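Local coordinates for isatin hydrolase (Ralstonia solanacearum, PDB 5NMP) that hydrolyses isatin, opening its five-membered lactam ring to give isatinate in a manganese-dependent reaction, at the manganese (II) ion site. Residues are numbered along the deposited sequence; one frame, centred on the assembly and turned at random.

The manganese (II) ion site. Residues 76, 78, 80, 82, 86, 216, 228, 254. With MN (manganese (II) ion), chain B; SIN (succinic acid), chain C.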
loop_
_atom_site.group_PDB
_atom_site.type_symbol
_atom_site.label_atom_id
_atom_site.label_comp_id
_atom_site.label_asym_id
_atom_site.label_seq_id
_atom_site.Cartn_x
_atom_site.Cartn_y
_atom_site.Cartn_z
ATOM N N HIS A 76 3.477 -12.824 4.474
ATOM C CA HIS A 76 2.121 -13.171 4.871
ATOM C C HIS A 76 1.883 -12.863 6.347
ATOM O O HIS A 76 1.566 -13.747 7.145
ATOM C CB HIS A 76 1.852 -14.643 4.563
ATOM C CG HIS A 76 1.949 -14.971 3.105
ATOM N ND1 HIS A 76 0.842 -15.190 2.314
ATOM C CD2 HIS A 76 3.024 -15.092 2.290
ATOM C CE1 HIS A 76 1.229 -15.445 1.077
ATOM N NE2 HIS A 76 2.549 -15.391 1.035
ATOM N N GLY A 78 -0.201 -10.315 9.046
ATOM C CA GLY A 78 -1.323 -9.410 9.236
ATOM C C GLY A 78 -2.219 -9.276 8.021
ATOM O O GLY A 78 -2.396 -10.223 7.255
ATOM N N HIS A 80 -2.747 -8.916 4.655
ATOM C CA HIS A 80 -1.838 -9.071 3.527
ATOM C C HIS A 80 -2.498 -9.599 2.256
ATOM O O HIS A 80 -3.675 -9.960 2.244
ATOM C CB HIS A 80 -0.670 -9.978 3.914
ATOM C CG HIS A 80 -1.042 -11.417 4.082
ATOM N ND1 HIS A 80 -1.322 -11.974 5.311
ATOM C CD2 HIS A 80 -1.153 -12.421 3.180
ATOM C CE1 HIS A 80 -1.600 -13.257 5.158
ATOM N NE2 HIS A 80 -1.506 -13.552 3.874
ATOM N N ASP A 82 -2.257 -12.137 -1.224
ATOM C CA ASP A 82 -1.708 -13.386 -1.759
ATOM C C ASP A 82 -1.575 -13.321 -3.278
ATOM O O ASP A 82 -2.572 -13.199 -3.989
ATOM C CB ASP A 82 -2.585 -14.584 -1.373
ATOM C CG ASP A 82 -2.515 -14.918 0.112
ATOM O OD1 ASP A 82 -1.415 -14.855 0.703
ATOM O OD2 ASP A 82 -3.569 -15.255 0.691
ATOM N N HIS A 86 2.407 -17.681 -4.876
ATOM C CA HIS A 86 2.410 -18.223 -3.522
ATOM C C HIS A 86 2.104 -19.719 -3.511
ATOM O O HIS A 86 2.557 -20.444 -2.626
ATOM C CB HIS A 86 1.401 -17.465 -2.658
ATOM C CG HIS A 86 1.256 -18.002 -1.269
ATOM N ND1 HIS A 86 2.338 -18.319 -0.476
ATOM C CD2 HIS A 86 0.155 -18.261 -0.524
ATOM C CE1 HIS A 86 1.908 -18.758 0.695
ATOM N NE2 HIS A 86 0.588 -18.734 0.691
ATOM N N HIS A 216 -6.954 -21.652 -2.181
ATOM C CA HIS A 216 -5.568 -21.412 -2.574
ATOM C C HIS A 216 -5.223 -22.101 -3.894
ATOM O O HIS A 216 -4.668 -21.480 -4.801
ATOM C CB HIS A 216 -4.603 -21.887 -1.485
ATOM C CG HIS A 216 -4.366 -20.878 -0.407
ATOM N ND1 HIS A 216 -5.147 -20.800 0.726
ATOM C CD2 HIS A 216 -3.433 -19.904 -0.289
ATOM C CE1 HIS A 216 -4.704 -19.822 1.495
ATOM N NE2 HIS A 216 -3.665 -19.261 0.903
ATOM N N GLN A 228 -6.264 -11.323 3.225
ATOM C CA GLN A 228 -6.428 -11.937 4.537
ATOM C C GLN A 228 -6.371 -10.912 5.666
ATOM O O GLN A 228 -5.776 -9.843 5.517
ATOM C CB GLN A 228 -5.364 -13.016 4.746
ATOM C CG GLN A 228 -5.435 -14.137 3.713
ATOM C CD GLN A 228 -4.377 -15.201 3.914
ATOM O OE1 GLN A 228 -3.756 -15.286 4.973
ATOM N NE2 GLN A 228 -4.165 -16.023 2.893
ATOM N N SER A 254 5.926 -13.371 -2.995
ATOM C CA SER A 254 4.751 -14.228 -3.109
ATOM C C SER A 254 3.516 -13.531 -2.551
ATOM O O SER A 254 2.387 -13.986 -2.734
ATOM C CB SER A 254 4.979 -15.547 -2.379
ATOM O OG SER A 254 4.922 -15.363 -0.975
HETATM MN MN MN B . -1.196 -15.429 2.772
HETATM C C1 SIN C . -0.422 -21.182 4.334
HETATM O O1 SIN C . 0.613 -20.698 3.828
HETATM O O2 SIN C . -0.585 -22.426 4.290
HETATM C C2 SIN C . -1.440 -20.275 4.995
HETATM C C3 SIN C . -2.197 -19.424 3.977
HETATM C C4 SIN C . -1.498 -18.113 3.668
HETATM O O3 SIN C . -1.158 -17.844 2.492
HETATM O O4 SIN C . -1.262 -17.264 4.560
#
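The HxGTHxDxPxH motif of the cyclase family builds this catalytic manganese site, with His76 supplied by a loop and His80 and Asp82 by strand 80-82; its last histidine, His86, stands beside the metal. The two histidine ligands use different ring nitrogens: His76 ND1 lies 2.1 Å from MN, and His80 NE2 2.2 Å from it. Asp82 binds through one carboxylate oxygen, OD1, at 2.2 Å from MN. With both oxygens of one succinate carboxylate, they form a near square pyramid, to which unseen waters might add.

Second-shell contacts illustrate how a metal ligand is oriented from behind. His76 NE2 donates to Ser254 OG, the hydroxyl lying almost in the ring plane, which, with the metal bond, helps hold the ring's rotation. His80 takes the crowded position between its backbone N and carbonyl carbon (chi1 71°), and its ND1 donates to Gly78 O at 2.8 Å from above the carbonyl plane. Its ring is sandwiched between His76 CA, over one face's centre, and Gln228 CB, near the other's rim. Gln228 is known to bind Mn(2+) in this protein; here its NE2, as modelled, sits 3.0 Å from MN, too far for a bond, though the amide could be turned the other way.

Succinate, poorly ordered and a common crystallisation additive, chelates the metal through O3 and O4. O3 also accepts hydrogen bonds from two histidines, so metal and donors could jointly polarise it. His86 (CG anti to the backbone N, chi1 176°) carries His76 CE1 over its ring centre and brings NE2 2.7 Å from SIN O3, 33° out of the ring plane. From helix 214-221, His216 NE2 bonds SIN O3 at 3.3 Å, while its CE1 touches methylene C3.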